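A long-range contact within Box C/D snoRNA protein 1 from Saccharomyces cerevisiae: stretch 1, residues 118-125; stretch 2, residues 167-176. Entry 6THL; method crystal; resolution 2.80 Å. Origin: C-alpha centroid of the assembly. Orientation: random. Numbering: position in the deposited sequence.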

# COMPACT_ATOMS: atom_id res chain seq x y z
N LYS B 118 -9.56 24.95 -22.63
CA LYS B 118 -8.83 26.16 -23.01
C LYS B 118 -7.61 26.25 -22.10
O LYS B 118 -7.25 27.31 -21.59
CB LYS B 118 -9.75 27.38 -22.88
CG LYS B 118 -11.18 27.17 -23.39
CD LYS B 118 -11.25 26.77 -24.87
CE LYS B 118 -12.58 26.08 -25.21
NZ LYS B 118 -12.81 25.93 -26.67
N SER B 119 -6.96 25.11 -21.96
CA SER B 119 -6.11 24.85 -20.81
C SER B 119 -4.64 24.67 -21.16
O SER B 119 -3.77 25.06 -20.38
CB SER B 119 -6.61 23.59 -20.15
OG SER B 119 -5.57 22.89 -19.51
N GLY B 120 -4.35 24.05 -22.29
CA GLY B 120 -2.95 23.82 -22.70
C GLY B 120 -2.31 22.55 -22.14
O GLY B 120 -1.12 22.27 -22.37
N LEU B 121 -3.10 21.79 -21.40
CA LEU B 121 -2.65 20.54 -20.90
C LEU B 121 -2.64 19.58 -22.06
O LEU B 121 -3.63 19.48 -22.77
CB LEU B 121 -3.57 20.06 -19.81
CG LEU B 121 -3.39 20.83 -18.52
CD1 LEU B 121 -4.52 20.45 -17.58
CD2 LEU B 121 -2.05 20.56 -17.85
N LYS B 122 -1.52 18.91 -22.27
CA LYS B 122 -1.49 17.83 -23.22
C LYS B 122 -1.82 16.50 -22.47
O LYS B 122 -1.63 16.37 -21.25
CB LYS B 122 -0.14 17.77 -23.91
CG LYS B 122 0.25 19.03 -24.68
CD LYS B 122 1.75 19.04 -24.99
CE LYS B 122 2.36 20.44 -25.12
NZ LYS B 122 2.07 21.06 -26.44
N PHE B 123 -2.33 15.53 -23.23
CA PHE B 123 -2.77 14.28 -22.67
C PHE B 123 -2.11 13.19 -23.45
O PHE B 123 -2.23 13.12 -24.66
CB PHE B 123 -4.29 14.17 -22.73
CG PHE B 123 -4.97 15.08 -21.77
CD1 PHE B 123 -5.52 14.60 -20.61
CD2 PHE B 123 -4.99 16.44 -21.99
CE1 PHE B 123 -6.13 15.44 -19.70
CE2 PHE B 123 -5.59 17.30 -21.08
CZ PHE B 123 -6.16 16.79 -19.94
N TYR B 124 -1.40 12.34 -22.72
CA TYR B 124 -0.66 11.28 -23.32
C TYR B 124 -1.18 9.98 -22.73
O TYR B 124 -1.26 9.88 -21.53
CB TYR B 124 0.80 11.47 -22.93
CG TYR B 124 1.40 12.83 -23.27
CD1 TYR B 124 2.20 12.99 -24.40
CD2 TYR B 124 1.20 13.93 -22.45
CE1 TYR B 124 2.77 14.22 -24.72
CE2 TYR B 124 1.77 15.17 -22.76
CZ TYR B 124 2.55 15.31 -23.90
OH TYR B 124 3.12 16.52 -24.23
N THR B 125 -1.55 9.00 -23.55
CA THR B 125 -1.69 7.61 -23.09
C THR B 125 -0.40 6.93 -23.52
O THR B 125 0.48 7.55 -24.14
CB THR B 125 -2.94 6.89 -23.67
OG1 THR B 125 -3.25 5.71 -22.90
CG2 THR B 125 -2.74 6.47 -25.11
N PHE B 167 -1.68 10.30 -18.91
CA PHE B 167 -0.75 11.26 -18.33
C PHE B 167 -1.18 12.66 -18.73
O PHE B 167 -1.66 12.87 -19.86
CB PHE B 167 0.68 11.06 -18.85
CG PHE B 167 1.32 9.79 -18.40
CD1 PHE B 167 1.15 8.62 -19.13
CD2 PHE B 167 2.15 9.77 -17.28
CE1 PHE B 167 1.74 7.44 -18.74
CE2 PHE B 167 2.73 8.57 -16.89
CZ PHE B 167 2.52 7.40 -17.62
N VAL B 168 -0.95 13.59 -17.81
CA VAL B 168 -1.36 14.97 -17.92
C VAL B 168 -0.16 15.82 -17.50
O VAL B 168 0.48 15.55 -16.48
CB VAL B 168 -2.61 15.25 -17.03
CG1 VAL B 168 -3.12 16.67 -17.22
CG2 VAL B 168 -3.75 14.33 -17.39
N ALA B 169 0.19 16.81 -18.30
CA ALA B 169 1.30 17.70 -17.97
C ALA B 169 1.29 18.92 -18.88
O ALA B 169 0.77 18.86 -20.01
CB ALA B 169 2.61 16.96 -18.11
N MET B 170 1.83 20.03 -18.39
CA MET B 170 1.92 21.24 -19.22
C MET B 170 2.95 21.06 -20.33
O MET B 170 2.68 21.43 -21.50
CB MET B 170 2.20 22.52 -18.40
CG MET B 170 0.95 23.36 -18.05
SD MET B 170 -0.31 23.50 -19.35
CE MET B 170 0.40 24.75 -20.41
N THR B 171 4.10 20.49 -19.97
CA THR B 171 5.18 20.18 -20.91
C THR B 171 5.69 18.74 -20.73
O THR B 171 5.42 18.10 -19.72
CB THR B 171 6.37 21.17 -20.75
OG1 THR B 171 7.15 20.85 -19.58
CG2 THR B 171 5.89 22.60 -20.63
N GLU B 172 6.42 18.25 -21.73
CA GLU B 172 7.00 16.91 -21.72
C GLU B 172 8.01 16.73 -20.59
O GLU B 172 8.17 15.66 -20.00
CB GLU B 172 7.72 16.65 -23.04
CG GLU B 172 6.87 16.74 -24.31
CD GLU B 172 7.43 15.89 -25.45
OE1 GLU B 172 8.62 15.47 -25.37
OE2 GLU B 172 6.69 15.60 -26.42
N ALA B 173 8.73 17.80 -20.32
CA ALA B 173 9.81 17.76 -19.35
C ALA B 173 9.26 17.14 -18.10
O ALA B 173 9.83 16.20 -17.59
CB ALA B 173 10.35 19.17 -19.05
N ASP B 174 8.12 17.66 -17.67
CA ASP B 174 7.35 17.18 -16.52
C ASP B 174 6.89 15.70 -16.50
O ASP B 174 6.73 15.16 -15.45
CB ASP B 174 6.12 18.08 -16.33
CG ASP B 174 6.50 19.50 -15.87
OD1 ASP B 174 5.62 20.41 -16.02
OD2 ASP B 174 7.66 19.65 -15.35
N LEU B 175 6.65 15.06 -17.63
CA LEU B 175 6.34 13.63 -17.61
C LEU B 175 7.41 12.89 -16.80
O LEU B 175 8.55 13.31 -16.75
CB LEU B 175 6.30 13.06 -19.03
CG LEU B 175 5.15 13.41 -19.99
CD1 LEU B 175 5.59 13.19 -21.44
CD2 LEU B 175 3.90 12.61 -19.69
N PRO B 176 7.06 11.76 -16.18
CA PRO B 176 8.08 11.01 -15.41
C PRO B 176 9.31 10.62 -16.26
O PRO B 176 9.21 10.56 -17.49
CB PRO B 176 7.33 9.76 -14.95
CG PRO B 176 6.04 9.75 -15.72
CD PRO B 176 5.72 11.16 -16.07

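Backbone pairing sets the frame. Strands 122-125 and 167-169 run antiparallel, and two hydrogen-bonded pairs flank the non-hydrogen-bonded pair of Phe123 with Val168. The Tyr124-Phe167 pair is tight: Tyr124 N donates to Phe167 O at 2.9 Å and Phe167 N to Tyr124 O at 2.7 Å. The Lys122-Ala169 pair is looser, with Lys122 N to Ala169 O at 3.2 Å and a weak return bond from Ala169 N to Lys122 O at 3.5 Å. Between them, Phe123 CA approaches Phe167 O at 3.3 Å in a CA-H...O contact.

Alternation then sorts the side chains. On the face of Phe123 and Val168, Phe123 CE1 meets Val168 CG2 at 3.5 Å, and Leu121 CD1 reaches Val168 CG1 at 4.0 Å; branched and aromatic groups suit this apolar packing. On the other face, Tyr124 gives up the most area to the contact. Leu175 CD1 sits 4.3 Å from the Tyr124 ring centroid, almost on its normal, a CH-pi contact presented by the type I turn from Glu172 to Leu175.

At the looser end, flexible Met170 starts away from stretch 1 but folds back, bringing SD 3.7 Å from Leu121 CD2. Gly120, with phi positive, fits where a CB would crowd Met170 CE and the preceding carbonyl.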